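Local structure of serine protease inhibitor 2 (Anopheles gambiae, 3PZF) at residues 34-46 with 385-397. The protein inhibits clip-domain serine proteases that activate phenoloxidases, and so restrains melanization in the mosquito hemolymph. Numbering follows the deposited sequence.
Sequences FKNHNSNVVLSPF and TMLFAGKIENPVF
Lys391 reaches back over Phe34 to the turn after helix 24-35, where its NZ has three acceptors. It bonds His37 O at 2.8 Å, nearly straight off the end of that carbonyl, and Phe34 O at 3.1 Å; Glu393 OE2 closes a salt bridge through its anti lone pair. Phe34 O also takes His37 N, from the opposite face of the carbonyl plane. With its chi1 at 59° and the rest of its chain extended, Lys391 runs its methylenes across one face of the Phe34 ring, CG sitting 4.0 Å above the ring centre. Glu393 OE1 is taken by Thr206 OG1, giving both carboxylate oxygens partners.

Asn40 holds the next residues, using both ends of its amide. Its OD1 accepts Glu393 N (2.8 Å) and Asn394 N, both in the carbonyl plane, while ND2 returns a bond to Asn394 O from well above that carbonyl's plane.

From there strand 41-43 runs antiparallel to 386-392 in serpin beta-sheet B: Val41 and Lys391 exchange N-H and C=O, as do Leu43 and Ala389. Strand 374-380 takes the other edge, where a classic beta bulge sets Leu387 and Phe388 together opposite Ile378. At the far end Ser44, the N-cap of helix 45-58, gives its OG proton to Leu387 O (2.7 Å), and Phe46 N bonds Met386 O. Thr385 CG2 lies over the Phe46 ring.

Side chains of Lys391, Asn40 and Ser44 thus satisfy backbone groups joining the link between helices 24-35 and 45-58 to the C-terminal strand; Lys391 is buried, and the Glu393 carboxylate would help offset its charge.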
ATOM      1  N   PHE A  34       8.168  -7.143   4.455  1.00 23.11           N
ATOM      2  CA  PHE A  34       7.937  -8.569   4.176  1.00 23.71           C
ATOM      3  C   PHE A  34       8.937  -9.465   4.919  1.00 29.79           C
ATOM      4  O   PHE A  34       8.571 -10.521   5.449  1.00 31.03           O
ATOM      5  CB  PHE A  34       8.038  -8.862   2.668  1.00 23.84           C
ATOM      6  CG  PHE A  34       6.864  -8.367   1.841  1.00 20.59           C
ATOM      7  CD1 PHE A  34       5.844  -7.595   2.386  1.00 24.39           C
ATOM      8  CD2 PHE A  34       6.801  -8.697   0.488  1.00 20.75           C
ATOM      9  CE1 PHE A  34       4.779  -7.135   1.587  1.00 24.92           C
ATOM     10  CE2 PHE A  34       5.748  -8.238  -0.310  1.00 25.09           C
ATOM     11  CZ  PHE A  34       4.741  -7.468   0.225  1.00 25.44           C
ATOM     12  N   LYS A  35      10.198  -9.042   4.953  1.00 29.29           N
ATOM     13  CA  LYS A  35      11.269  -9.827   5.582  1.00 36.81           C
ATOM     14  C   LYS A  35      11.068  -9.978   7.082  1.00 41.06           C
ATOM     15  O   LYS A  35      11.653 -10.866   7.706  1.00 38.09           O
ATOM     16  CB  LYS A  35      12.630  -9.168   5.332  1.00 44.87           C
ATOM     17  CG  LYS A  35      13.208  -9.424   3.938  1.00 50.71           C
ATOM     18  N   ASN A  36      10.244  -9.109   7.670  1.00 35.64           N
ATOM     19  CA  ASN A  36      10.025  -9.134   9.115  1.00 31.20           C
ATOM     20  C   ASN A  36       8.655  -9.679   9.556  1.00 40.17           C
ATOM     21  O   ASN A  36       8.328  -9.674  10.744  1.00 37.20           O
ATOM     22  CB  ASN A  36      10.233  -7.717   9.683  1.00 36.98           C
ATOM     23  CG  ASN A  36      11.701  -7.383   9.863  1.00 55.35           C
ATOM     24  OD1 ASN A  36      12.280  -7.638  10.921  1.00 59.40           O
ATOM     25  ND2 ASN A  36      12.323  -6.844   8.817  1.00 46.79           N
ATOM     26  N   HIS A  37       7.840 -10.134   8.610  1.00 31.24           N
ATOM     27  CA  HIS A  37       6.540 -10.709   8.960  1.00 30.13           C
ATOM     28  C   HIS A  37       6.348 -12.035   8.247  1.00 34.87           C
ATOM     29  O   HIS A  37       6.435 -12.083   7.030  1.00 34.42           O
ATOM     30  CB  HIS A  37       5.404  -9.751   8.589  1.00 32.93           C
ATOM     31  CG  HIS A  37       5.326  -8.545   9.474  1.00 32.95           C
ATOM     32  ND1 HIS A  37       6.135  -7.442   9.297  1.00 41.23           N
ATOM     33  CD2 HIS A  37       4.556  -8.277  10.556  1.00 31.44           C
ATOM     34  CE1 HIS A  37       5.868  -6.548  10.233  1.00 30.41           C
ATOM     35  NE2 HIS A  37       4.916  -7.033  11.014  1.00 40.30           N
ATOM     36  N   ASN A  38       6.088 -13.101   9.007  1.00 33.52           N
ATOM     37  CA  ASN A  38       5.879 -14.433   8.439  1.00 33.24           C
ATOM     38  C   ASN A  38       4.405 -14.759   8.284  1.00 40.33           C
ATOM     39  O   ASN A  38       3.954 -15.845   8.643  1.00 55.07           O
ATOM     40  CB  ASN A  38       6.505 -15.504   9.349  1.00 47.28           C
ATOM     41  CG  ASN A  38       8.013 -15.368   9.477  1.00 55.91           C
ATOM     42  OD1 ASN A  38       8.699 -14.970   8.533  1.00 58.46           O
ATOM     43  ND2 ASN A  38       8.540 -15.709  10.651  1.00 61.41           N
ATOM     44  N   SER A  39       3.658 -13.811   7.759  1.00 32.12           N
ATOM     45  CA  SER A  39       2.206 -13.862   7.741  1.00 31.97           C
ATOM     46  C   SER A  39       1.817 -13.186   6.459  1.00 22.91           C
ATOM     47  O   SER A  39       2.690 -12.650   5.808  1.00 23.47           O
ATOM     48  CB  SER A  39       1.650 -13.048   8.904  1.00 38.71           C
ATOM     49  OG  SER A  39       2.149 -11.698   8.878  1.00 41.33           O
ATOM     50  N   ASN A  40       0.531 -13.171   6.104  1.00 22.33           N
ATOM     51  CA  ASN A  40       0.089 -12.314   5.004  1.00 20.34           C
ATOM     52  C   ASN A  40       0.417 -10.882   5.351  1.00 21.81           C
ATOM     53  O   ASN A  40       0.388 -10.496   6.518  1.00 21.15           O
ATOM     54  CB  ASN A  40      -1.420 -12.446   4.755  1.00 19.76           C
ATOM     55  CG  ASN A  40      -1.840 -13.851   4.455  1.00 23.71           C
ATOM     56  OD1 ASN A  40      -1.038 -14.658   3.991  1.00 23.79           O
ATOM     57  ND2 ASN A  40      -3.115 -14.146   4.667  1.00 27.82           N
ATOM     58  N   VAL A  41       0.732 -10.066   4.339  1.00 18.17           N
ATOM     59  CA  VAL A  41       1.021  -8.661   4.559  1.00 18.79           C
ATOM     60  C   VAL A  41       0.301  -7.893   3.474  1.00 19.61           C
ATOM     61  O   VAL A  41       0.251  -8.361   2.337  1.00 20.67           O
ATOM     62  CB  VAL A  41       2.527  -8.358   4.449  1.00 19.29           C
ATOM     63  CG1 VAL A  41       2.784  -6.817   4.522  1.00 19.48           C
ATOM     64  CG2 VAL A  41       3.333  -9.048   5.540  1.00 21.53           C
ATOM     65  N   VAL A  42      -0.240  -6.711   3.793  1.00 18.40           N
ATOM     66  CA  VAL A  42      -0.670  -5.789   2.729  1.00 14.85           C
ATOM     67  C   VAL A  42      -0.420  -4.361   3.247  1.00 18.91           C
ATOM     68  O   VAL A  42      -0.661  -4.051   4.424  1.00 16.58           O
ATOM     69  CB  VAL A  42      -2.157  -6.015   2.331  1.00 20.01           C
ATOM     70  CG1 VAL A  42      -3.089  -5.722   3.499  1.00 19.20           C
ATOM     71  CG2 VAL A  42      -2.550  -5.186   1.114  1.00 19.05           C
ATOM     72  N   LEU A  43       0.151  -3.525   2.393  1.00 18.62           N
ATOM     73  CA  LEU A  43       0.345  -2.131   2.767  1.00 20.49           C
ATOM     74  C   LEU A  43       0.210  -1.232   1.527  1.00 16.44           C
ATOM     75  O   LEU A  43       0.004  -1.720   0.404  1.00 18.09           O
ATOM     76  CB  LEU A  43       1.730  -1.959   3.418  1.00 21.56           C
ATOM     77  CG  LEU A  43       2.897  -2.150   2.438  1.00 24.08           C
ATOM     78  CD1 LEU A  43       4.038  -1.151   2.778  1.00 28.65           C
ATOM     79  CD2 LEU A  43       3.427  -3.576   2.427  1.00 21.47           C
ATOM     80  N   SER A  44       0.302   0.075   1.726  1.00 18.41           N
ATOM     81  CA  SER A  44       0.237   0.992   0.585  1.00 19.72           C
ATOM     82  C   SER A  44       1.532   1.800   0.524  1.00 17.27           C
ATOM     83  O   SER A  44       1.682   2.783   1.240  1.00 17.88           O
ATOM     84  CB  SER A  44      -0.972   1.926   0.689  1.00 20.97           C
ATOM     85  OG  SER A  44      -0.923   2.905  -0.356  1.00 21.37           O
ATOM     86  N   PRO A  45       2.483   1.363  -0.322  1.00 17.58           N
ATOM     87  CA  PRO A  45       3.780   2.053  -0.328  1.00 16.99           C
ATOM     88  C   PRO A  45       3.621   3.482  -0.794  1.00 22.02           C
ATOM     89  O   PRO A  45       4.246   4.376  -0.231  1.00 19.92           O
ATOM     90  CB  PRO A  45       4.633   1.243  -1.322  1.00 18.36           C
ATOM     91  CG  PRO A  45       3.918  -0.129  -1.418  1.00 21.89           C
ATOM     92  CD  PRO A  45       2.460   0.144  -1.169  1.00 21.03           C
ATOM     93  N   PHE A  46       2.780   3.713  -1.790  1.00 15.16           N
ATOM     94  CA  PHE A  46       2.579   5.099  -2.242  1.00 19.60           C
ATOM     95  C   PHE A  46       2.083   5.966  -1.055  1.00 21.01           C
ATOM     96  O   PHE A  46       2.529   7.104  -0.869  1.00 19.53           O
ATOM     97  CB  PHE A  46       1.567   5.146  -3.376  1.00 20.52           C
ATOM     98  CG  PHE A  46       1.131   6.539  -3.720  1.00 23.65           C
ATOM     99  CD1 PHE A  46       2.019   7.403  -4.326  1.00 20.93           C
ATOM    100  CD2 PHE A  46      -0.156   6.984  -3.430  1.00 22.75           C
ATOM    101  CE1 PHE A  46       1.639   8.712  -4.639  1.00 25.89           C
ATOM    102  CE2 PHE A  46      -0.549   8.298  -3.767  1.00 22.87           C
ATOM    103  CZ  PHE A  46       0.363   9.148  -4.355  1.00 22.62           C
ATOM    104  N   THR A 385       1.808   4.193 -10.173  1.00 21.96           N
ATOM    105  CA  THR A 385       1.713   4.289  -8.722  1.00 20.23           C
ATOM    106  C   THR A 385       1.488   2.923  -8.081  1.00 19.74           C
ATOM    107  O   THR A 385       0.581   2.196  -8.495  1.00 19.89           O
ATOM    108  CB  THR A 385       0.528   5.196  -8.355  1.00 21.20           C
ATOM    109  OG1 THR A 385       0.509   6.337  -9.235  1.00 20.46           O
ATOM    110  CG2 THR A 385       0.626   5.676  -6.868  1.00 19.81           C
ATOM    111  N   MET A 386       2.294   2.589  -7.066  1.00 17.51           N
ATOM    112  CA  MET A 386       2.151   1.316  -6.355  1.00 19.15           C
ATOM    113  C   MET A 386       1.219   1.514  -5.151  1.00 19.27           C
ATOM    114  O   MET A 386       1.665   1.846  -4.051  1.00 18.72           O
ATOM    115  CB  MET A 386       3.521   0.789  -5.909  1.00 19.49           C
ATOM    116  CG  MET A 386       3.587  -0.754  -5.709  1.00 19.34           C
ATOM    117  SD  MET A 386       5.165  -1.283  -5.009  1.00 20.57           S
ATOM    118  CE  MET A 386       5.068  -3.048  -5.357  1.00 23.60           C
ATOM    119  N   LEU A 387      -0.083   1.356  -5.392  1.00 16.09           N
ATOM    120  CA  LEU A 387      -1.102   1.709  -4.418  1.00 15.91           C
ATOM    121  C   LEU A 387      -1.252   0.667  -3.306  1.00 19.33           C
ATOM    122  O   LEU A 387      -1.500   1.018  -2.152  1.00 19.40           O
ATOM    123  CB  LEU A 387      -2.436   1.921  -5.130  1.00 17.47           C
ATOM    124  CG  LEU A 387      -2.399   3.126  -6.090  1.00 22.18           C
ATOM    125  CD1 LEU A 387      -3.606   3.046  -7.015  1.00 23.32           C
ATOM    126  CD2 LEU A 387      -2.416   4.403  -5.224  1.00 22.87           C
ATOM    127  N   PHE A 388      -1.136  -0.613  -3.669  1.00 16.67           N
ATOM    128  CA  PHE A 388      -1.118  -1.722  -2.680  1.00 22.05           C
ATOM    129  C   PHE A 388       0.063  -2.613  -2.984  1.00 17.24           C
ATOM    130  O   PHE A 388       0.402  -2.788  -4.164  1.00 17.86           O
ATOM    131  CB  PHE A 388      -2.364  -2.612  -2.781  1.00 20.20           C
ATOM    132  CG  PHE A 388      -3.615  -1.998  -2.212  1.00 17.19           C
ATOM    133  CD1 PHE A 388      -4.112  -2.420  -0.971  1.00 23.53           C
ATOM    134  CD2 PHE A 388      -4.330  -1.045  -2.938  1.00 17.39           C
ATOM    135  CE1 PHE A 388      -5.281  -1.885  -0.468  1.00 20.46           C
ATOM    136  CE2 PHE A 388      -5.507  -0.501  -2.423  1.00 20.34           C
ATOM    137  CZ  PHE A 388      -5.974  -0.918  -1.181  1.00 20.55           C
ATOM    138  N   ALA A 389       0.669  -3.194  -1.957  1.00 16.18           N
ATOM    139  CA  ALA A 389       1.676  -4.255  -2.150  1.00 17.30           C
ATOM    140  C   ALA A 389       1.480  -5.260  -1.035  1.00 19.46           C
ATOM    141  O   ALA A 389       1.156  -4.885   0.092  1.00 17.03           O
ATOM    142  CB  ALA A 389       3.078  -3.701  -2.082  1.00 18.46           C
ATOM    143  N   GLY A 390       1.674  -6.544  -1.307  1.00 17.73           N
ATOM    144  CA  GLY A 390       1.463  -7.498  -0.217  1.00 15.54           C
ATOM    145  C   GLY A 390       1.994  -8.852  -0.594  1.00 14.39           C
ATOM    146  O   GLY A 390       2.509  -9.061  -1.716  1.00 17.59           O
ATOM    147  N   LYS A 391       1.874  -9.793   0.341  1.00 17.93           N
ATOM    148  CA  LYS A 391       2.199 -11.164   0.005  1.00 18.48           C
ATOM    149  C   LYS A 391       1.238 -12.073   0.720  1.00 21.06           C
ATOM    150  O   LYS A 391       0.641 -11.710   1.727  1.00 20.22           O
ATOM    151  CB  LYS A 391       3.636 -11.490   0.393  1.00 19.79           C
ATOM    152  CG  LYS A 391       3.904 -11.309   1.871  1.00 24.36           C
ATOM    153  CD  LYS A 391       5.218 -11.936   2.269  1.00 25.17           C
ATOM    154  CE  LYS A 391       5.401 -11.819   3.789  1.00 29.87           C
ATOM    155  NZ  LYS A 391       6.563 -12.579   4.289  1.00 27.19           N
ATOM    156  N   ILE A 392       1.063 -13.252   0.146  1.00 17.88           N
ATOM    157  CA  ILE A 392       0.201 -14.268   0.732  1.00 18.80           C
ATOM    158  C   ILE A 392       1.097 -15.387   1.212  1.00 25.62           C
ATOM    159  O   ILE A 392       1.808 -15.985   0.426  1.00 21.31           O
ATOM    160  CB  ILE A 392      -0.767 -14.796  -0.335  1.00 16.84           C
ATOM    161  CG1 ILE A 392      -1.731 -13.683  -0.757  1.00 22.24           C
ATOM    162  CG2 ILE A 392      -1.555 -16.021   0.161  1.00 20.51           C
ATOM    163  CD1 ILE A 392      -2.528 -13.066   0.428  1.00 26.28           C
ATOM    164  N   GLU A 393       1.089 -15.650   2.516  1.00 20.73           N
ATOM    165  CA  GLU A 393       1.774 -16.815   3.079  1.00 22.33           C
ATOM    166  C   GLU A 393       0.781 -17.931   3.457  1.00 25.91           C
ATOM    167  O   GLU A 393       1.143 -19.115   3.517  1.00 28.01           O
ATOM    168  CB  GLU A 393       2.522 -16.377   4.344  1.00 28.06           C
ATOM    169  CG  GLU A 393       3.669 -15.417   4.118  1.00 28.83           C
ATOM    170  CD  GLU A 393       4.931 -16.093   3.622  1.00 40.77           C
ATOM    171  OE1 GLU A 393       4.898 -17.313   3.286  1.00 32.55           O
ATOM    172  OE2 GLU A 393       5.962 -15.392   3.559  1.00 32.40           O
ATOM    173  N   ASN A 394      -0.475 -17.558   3.688  1.00 26.16           N
ATOM    174  CA  ASN A 394      -1.508 -18.510   4.148  1.00 27.55           C
ATOM    175  C   ASN A 394      -2.872 -17.894   3.877  1.00 28.36           C
ATOM    176  O   ASN A 394      -3.405 -17.147   4.723  1.00 26.59           O
ATOM    177  CB  ASN A 394      -1.353 -18.752   5.653  1.00 28.75           C
ATOM    178  CG  ASN A 394      -2.424 -19.714   6.232  1.00 43.77           C
ATOM    179  OD1 ASN A 394      -3.249 -20.268   5.509  1.00 39.12           O
ATOM    180  ND2 ASN A 394      -2.404 -19.888   7.545  1.00 53.03           N
ATOM    181  N   PRO A 395      -3.414 -18.132   2.675  1.00 24.70           N
ATOM    182  CA  PRO A 395      -4.619 -17.395   2.297  1.00 22.08           C
ATOM    183  C   PRO A 395      -5.836 -17.877   3.041  1.00 31.20           C
ATOM    184  O   PRO A 395      -6.179 -19.054   2.984  1.00 36.12           O
ATOM    185  CB  PRO A 395      -4.758 -17.663   0.804  1.00 23.73           C
ATOM    186  CG  PRO A 395      -4.088 -19.032   0.598  1.00 24.77           C
ATOM    187  CD  PRO A 395      -2.936 -19.028   1.607  1.00 24.27           C
ATOM    188  N   VAL A 396      -6.481 -16.953   3.741  1.00 22.66           N
ATOM    189  CA  VAL A 396      -7.691 -17.278   4.468  1.00 25.35           C
ATOM    190  C   VAL A 396      -8.780 -16.392   3.906  1.00 30.47           C
ATOM    191  O   VAL A 396      -8.578 -15.190   3.705  1.00 25.51           O
ATOM    192  CB  VAL A 396      -7.563 -17.039   5.992  1.00 33.94           C
ATOM    193  CG1 VAL A 396      -8.927 -17.190   6.650  1.00 40.98           C
ATOM    194  CG2 VAL A 396      -6.553 -18.005   6.615  1.00 34.26           C
ATOM    195  N   PHE A 397      -9.917 -16.994   3.605  1.00 28.62           N
ATOM    196  CA  PHE A 397     -11.075 -16.258   3.133  1.00 29.11           C
ATOM    197  C   PHE A 397     -12.225 -16.526   4.108  1.00 37.50           C
ATOM    198  O   PHE A 397     -12.457 -15.718   4.999  1.00 37.69           O
ATOM    199  CB  PHE A 397     -11.438 -16.658   1.701  1.00 31.73           C
ATOM    200  CG  PHE A 397     -12.514 -15.800   1.082  1.00 33.31           C
ATOM    201  CD1 PHE A 397     -12.198 -14.567   0.522  1.00 23.89           C
ATOM    202  CD2 PHE A 397     -13.828 -16.249   1.011  1.00 46.76           C
ATOM    203  CE1 PHE A 397     -13.177 -13.777  -0.055  1.00 31.91           C
ATOM    204  CE2 PHE A 397     -14.814 -15.468   0.435  1.00 52.06           C
ATOM    205  CZ  PHE A 397     -14.491 -14.221  -0.098  1.00 42.69           C
ATOM    206  OXT PHE A 397     -12.932 -17.534   4.077  1.00 38.79           O
TER